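Side-chain contacts in endoglucanase E (Clostridium thermocellum, PDB 2WAO), which probably removes acetyl groups from plant cell-wall polysaccharides through its esterase domain, which also binds cellulose chains, while the full-length enzyme cleaves cellulose: residues K93-E96 / A97-E101; K143-F147 / T148-E152. One frame throughout, in Å; residues are numbered along the deposited sequence.

Contact 1. Residues K93-E96 / A97-E101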
loop_
_atom_site.group_PDB
_atom_site.type_symbol
_atom_site.label_atom_id
_atom_site.label_comp_id
_atom_site.label_asym_id
_atom_site.label_seq_id
_atom_site.Cartn_x
_atom_site.Cartn_y
_atom_site.Cartn_z
ATOM N N LYS A 93 7.744 4.194 -4.872
ATOM C CA LYS A 93 7.508 3.076 -5.763
ATOM C C LYS A 93 5.982 3.023 -6.023
ATOM O O LYS A 93 5.164 2.677 -5.132
ATOM C CB LYS A 93 7.993 1.755 -5.157
ATOM C CG LYS A 93 7.833 0.571 -6.136
ATOM C CD LYS A 93 8.267 -0.766 -5.445
ATOM C CE LYS A 93 8.465 -1.896 -6.467
ATOM N NZ LYS A 93 7.228 -2.768 -6.702
ATOM N N ARG A 94 5.588 3.407 -7.219
ATOM C CA ARG A 94 4.134 3.451 -7.535
ATOM C C ARG A 94 3.475 2.090 -7.641
ATOM O O ARG A 94 2.319 1.909 -7.203
ATOM C CB ARG A 94 3.931 4.185 -8.851
ATOM C CG ARG A 94 4.323 5.626 -8.739
ATOM C CD ARG A 94 4.497 6.259 -10.156
ATOM N NE ARG A 94 3.362 6.063 -11.115
ATOM C CZ ARG A 94 2.429 6.976 -11.425
ATOM N NH1 ARG A 94 2.352 8.165 -10.806
ATOM N NH2 ARG A 94 1.519 6.698 -12.348
ATOM N N THR A 95 4.200 1.180 -8.268
ATOM C CA THR A 95 3.719 -0.123 -8.712
ATOM C C THR A 95 3.875 -1.219 -7.652
ATOM O O THR A 95 4.703 -1.141 -6.729
ATOM C CB THR A 95 4.475 -0.543 -9.986
ATOM O OG1 THR A 95 5.844 -0.139 -9.841
ATOM C CG2 THR A 95 3.879 0.161 -11.233
ATOM N N GLU A 96 3.086 -2.269 -7.788
ATOM C CA GLU A 96 3.003 -3.294 -6.746
ATOM C C GLU A 96 4.114 -4.351 -6.807
ATOM O O GLU A 96 4.939 -4.404 -7.753
ATOM C CB GLU A 96 1.637 -3.959 -6.801
ATOM C CG GLU A 96 1.391 -4.670 -8.167
ATOM C CD GLU A 96 0.007 -5.267 -8.219
ATOM O OE1 GLU A 96 -0.210 -6.342 -7.607
ATOM O OE2 GLU A 96 -0.878 -4.616 -8.857
ATOM N N ALA A 97 4.111 -5.194 -5.787
ATOM C CA ALA A 97 5.183 -6.177 -5.565
ATOM C C ALA A 97 5.245 -7.163 -6.728
ATOM O O ALA A 97 6.351 -7.591 -7.154
ATOM C CB ALA A 97 4.947 -6.893 -4.228
ATOM N N SER A 98 4.081 -7.500 -7.281
ATOM C CA SER A 98 4.069 -8.478 -8.387
ATOM C C SER A 98 4.828 -7.982 -9.638
ATOM O O SER A 98 5.191 -8.792 -10.501
ATOM C CB SER A 98 2.647 -8.912 -8.765
ATOM O OG SER A 98 1.948 -7.840 -9.351
ATOM N N LEU A 99 5.071 -6.682 -9.762
ATOM C CA LEU A 99 5.820 -6.166 -10.919
ATOM C C LEU A 99 7.358 -6.174 -10.715
ATOM O O LEU A 99 8.113 -5.746 -11.596
ATOM C CB LEU A 99 5.350 -4.770 -11.310
ATOM C CG LEU A 99 3.954 -4.760 -11.897
ATOM C CD1 LEU A 99 3.332 -3.374 -11.834
ATOM C CD2 LEU A 99 3.945 -5.329 -13.363
ATOM N N GLY A 100 7.813 -6.634 -9.558
ATOM C CA GLY A 100 9.221 -6.970 -9.421
ATOM C C GLY A 100 9.873 -6.258 -8.267
ATOM O O GLY A 100 9.434 -5.191 -7.858
ATOM N N GLU A 101 10.951 -6.841 -7.759
ATOM C CA GLU A 101 11.747 -6.206 -6.695
ATOM C C GLU A 101 12.570 -5.084 -7.263
ATOM O O GLU A 101 12.945 -5.103 -8.443
ATOM C CB GLU A 101 12.695 -7.225 -6.031
ATOM C CG GLU A 101 11.924 -8.375 -5.435
ATOM C CD GLU A 101 12.802 -9.580 -5.101
ATOM O OE1 GLU A 101 14.059 -9.430 -5.163
ATOM O OE2 GLU A 101 12.225 -10.665 -4.797
HETATM O O HOH W 1 1.717 -7.241 -5.983
#

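Contact 2. Residues K143-F147 / T148-E152. With BGC (beta-D-glucopyranose), chain B.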
loop_
_atom_site.group_PDB
_atom_site.type_symbol
_atom_site.label_atom_id
_atom_site.label_comp_id
_atom_site.label_asym_id
_atom_site.label_seq_id
_atom_site.Cartn_x
_atom_site.Cartn_y
_atom_site.Cartn_z
ATOM N N LYS A 143 -13.163 1.966 -17.716
ATOM C CA LYS A 143 -13.345 0.644 -17.085
ATOM C C LYS A 143 -13.100 -0.532 -18.051
ATOM O O LYS A 143 -12.892 -1.665 -17.619
ATOM C CB LYS A 143 -14.727 0.526 -16.453
ATOM C CG LYS A 143 -15.876 0.544 -17.462
ATOM C CD LYS A 143 -17.199 0.802 -16.780
ATOM C CE LYS A 143 -18.314 0.704 -17.842
ATOM N NZ LYS A 143 -19.545 1.303 -17.286
ATOM N N GLU A 144 -13.098 -0.235 -19.344
ATOM C CA GLU A 144 -12.889 -1.249 -20.393
ATOM C C GLU A 144 -11.418 -1.635 -20.563
ATOM O O GLU A 144 -11.089 -2.721 -21.133
ATOM C CB GLU A 144 -13.397 -0.716 -21.740
ATOM C CG GLU A 144 -14.850 -1.054 -22.036
ATOM C CD GLU A 144 -15.835 -0.159 -21.306
ATOM O OE1 GLU A 144 -15.506 1.038 -21.080
ATOM O OE2 GLU A 144 -16.942 -0.661 -20.956
ATOM N N GLN A 145 -10.538 -0.733 -20.135
ATOM C CA GLN A 145 -9.103 -0.912 -20.322
ATOM C C GLN A 145 -8.553 -1.881 -19.278
ATOM O O GLN A 145 -8.920 -1.806 -18.080
ATOM C CB GLN A 145 -8.400 0.442 -20.242
ATOM C CG GLN A 145 -6.882 0.391 -20.522
ATOM C CD GLN A 145 -6.261 1.775 -20.657
ATOM O OE1 GLN A 145 -5.518 2.227 -19.783
ATOM N NE2 GLN A 145 -6.578 2.455 -21.745
ATOM N N SER A 146 -7.692 -2.801 -19.719
ATOM C CA SER A 146 -7.067 -3.711 -18.772
ATOM C C SER A 146 -5.833 -3.088 -18.082
ATOM O O SER A 146 -5.405 -1.988 -18.411
ATOM C CB SER A 146 -6.728 -5.015 -19.451
ATOM O OG SER A 146 -5.910 -4.734 -20.546
ATOM N N PHE A 147 -5.296 -3.817 -17.113
ATOM C CA PHE A 147 -4.206 -3.335 -16.294
ATOM C C PHE A 147 -3.004 -2.886 -17.124
ATOM O O PHE A 147 -2.517 -3.638 -17.990
ATOM C CB PHE A 147 -3.753 -4.440 -15.349
ATOM C CG PHE A 147 -2.634 -4.023 -14.433
ATOM C CD1 PHE A 147 -2.915 -3.237 -13.301
ATOM C CD2 PHE A 147 -1.321 -4.419 -14.675
ATOM C CE1 PHE A 147 -1.870 -2.855 -12.404
ATOM C CE2 PHE A 147 -0.255 -4.044 -13.788
ATOM C CZ PHE A 147 -0.538 -3.256 -12.672
ATOM N N THR A 148 -2.518 -1.688 -16.815
ATOM C CA THR A 148 -1.185 -1.248 -17.275
ATOM C C THR A 148 -0.385 -0.710 -16.081
ATOM O O THR A 148 -0.907 0.044 -15.251
ATOM C CB THR A 148 -1.272 -0.197 -18.395
ATOM O OG1 THR A 148 -1.765 1.030 -17.888
ATOM C CG2 THR A 148 -2.237 -0.657 -19.541
ATOM N N PRO A 149 0.887 -1.127 -15.947
ATOM C CA PRO A 149 1.726 -0.615 -14.829
ATOM C C PRO A 149 1.756 0.912 -14.737
ATOM O O PRO A 149 1.720 1.454 -13.617
ATOM C CB PRO A 149 3.106 -1.143 -15.182
ATOM C CG PRO A 149 2.774 -2.495 -15.864
ATOM C CD PRO A 149 1.608 -2.115 -16.766
ATOM N N LYS A 150 1.786 1.607 -15.890
ATOM C CA LYS A 150 1.866 3.058 -15.907
ATOM C C LYS A 150 0.691 3.707 -15.190
ATOM O O LYS A 150 0.825 4.824 -14.703
ATOM C CB LYS A 150 1.931 3.608 -17.350
ATOM C CG LYS A 150 0.608 3.496 -18.166
ATOM C CD LYS A 150 0.878 3.623 -19.684
ATOM C CE LYS A 150 -0.404 3.775 -20.490
ATOM N NZ LYS A 150 -1.237 2.597 -20.285
ATOM N N ASN A 151 -0.453 3.019 -15.154
ATOM C CA ASN A 151 -1.666 3.621 -14.560
ATOM C C ASN A 151 -1.929 3.259 -13.075
ATOM O O ASN A 151 -2.996 3.571 -12.495
ATOM C CB ASN A 151 -2.870 3.274 -15.448
ATOM C CG ASN A 151 -3.000 4.233 -16.644
ATOM O OD1 ASN A 151 -2.440 5.336 -16.637
ATOM N ND2 ASN A 151 -3.738 3.813 -17.648
ATOM N N GLU A 152 -0.971 2.572 -12.453
ATOM C CA GLU A 152 -1.162 2.158 -11.072
ATOM C C GLU A 152 -0.393 3.128 -10.190
ATOM O O GLU A 152 0.815 3.015 -10.041
ATOM C CB GLU A 152 -0.614 0.723 -10.878
ATOM C CG GLU A 152 -0.664 0.189 -9.422
ATOM C CD GLU A 152 -0.288 -1.302 -9.372
ATOM O OE1 GLU A 152 0.910 -1.627 -9.653
ATOM O OE2 GLU A 152 -1.206 -2.132 -9.060
HETATM C C2 BGC B . -4.814 -10.923 -11.347
HETATM C C3 BGC B . -3.324 -10.664 -11.095
HETATM C C4 BGC B . -2.695 -9.880 -12.249
HETATM C C5 BGC B . -3.470 -8.590 -12.429
HETATM C C6 BGC B . -2.839 -7.665 -13.485
HETATM C C1 BGC B . -5.491 -9.623 -11.767
HETATM O O2 BGC B . -5.452 -11.477 -10.203
HETATM O O3 BGC B . -2.648 -11.872 -10.811
HETATM O O4 BGC B . -1.365 -9.538 -11.918
HETATM O O5 BGC B . -4.767 -9.012 -12.817
HETATM O O6 BGC B . -3.229 -8.056 -14.775
#

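Contact 1. Residues K93-E96 / A97-E101
Lys93 swings CG away from its own backbone N (chi1 -176°) and stays extended until a bend at chi4 carries NZ toward the carbonyl of Gly100. NZ gives a hydrogen bond to Thr95 O at 3.0 Å, coming from above the carbonyl plane, and a weak one to Gly100 O at 3.5 Å; Ala28 O is a further acceptor. Lysine suits this place because a long chain can bring one ammonium to several backbone oxygens. Glu96 leaves the chain differently: its CG stands between N and the carbonyl carbon, and the chain, extended beyond CG, carries the carboxylate out beside Ser98. There one water donates to Glu96 OE1 at 2.7 Å and accepts from Ser98 N at 2.7 Å, satisfying an amide of the 3-10 turn 97-99. Leu99 N closes the turn on Glu96 O at 3.0 Å. At Gly100 (phi 125°, psi 156°) a CB would be jammed against Leu99 O, which calls for glycine where the chain leaves toward strand 102-108. On the apolar side, Leu99 CD1 lies 3.6 Å from both Thr95 CB and Thr95 CG2, the two side chains crossing at about a right angle, while Thr95 OG1 bonds Asn53 and Trp54. Lys93 thus gathers backbone oxygens, whereas Glu96 OE1 serves the turn through water and OE2 bonds the hydroxyl of Ser176, a glycan-pocket residue, consistent with a second-shell role in glycan binding.

Contact 2. Residues K143-F147 / T148-E152
Phe147 meets Thr148, Pro149, Glu152 and a bound glucose with its ring and CB. The sugar's C6 approaches the ring obliquely, 3.8 Å from Phe147 CG, and the closest pair is Phe147 CB and the sugar O6 at 3.7 Å; such an apolar touch suits an aromatic in a glycan pocket, where Tyr136 also meets the ring. The backbone of Thr148 lies over one face. Pro149 crosses the Phe147 side chain at about a right angle, its CG 4.0 Å from Phe147 CE2. At the edge stands the carboxylate of Glu152, with OE2 3.5 Å from Phe147 CE1 and its plane turned 66° from the ring; the slightly positive ring hydrogens there would probably be attracted to the acid. The ring reaches this spot because CG is anti to the backbone N (chi1 -179°).

Behind this shell, the 3-10 turn 149-151 fixes the loop: Asn151 N bonds Thr148 O at 3.0 Å, and Glu152 N bonds Pro149 O at 3.1 Å. Proline fits the first turn position, since its ring already holds phi near the required value. Lys150 folds back, NZ giving a hydrogen bond to Thr148 OG1 at 2.9 Å. Glu307 binds both Thr148 OG1 and Asn151 ND2, and Glu152 OE1 probably accepts from Glu96 N. Residues 143-152 belong to the long loop between helices 131-134 and 158-165, and Pro149 and Lys150 pack on Trp54 of strand 52-59.

Contact 1 is buried and contact 2 lies at the surface, yet the two loops touch, their centres about 14 Å apart. Each is built round a short 3-10 turn, but one connects strands 85-93 and 102-108 of the N-terminal β domain and the other connects helices of the GDSL-like esterase domain, so their meeting joins the two domains. Arg94 NH2 probably bonds Lys150 O, while Thr95 packs on Glu152 and Pro149. Their chemistry follows their place: in contact 1 an enclosed lysine and a water serve backbone groups, whereas contact 2 presents an aromatic ring directly to sugar and ties the exposed Lys150 back to Thr148.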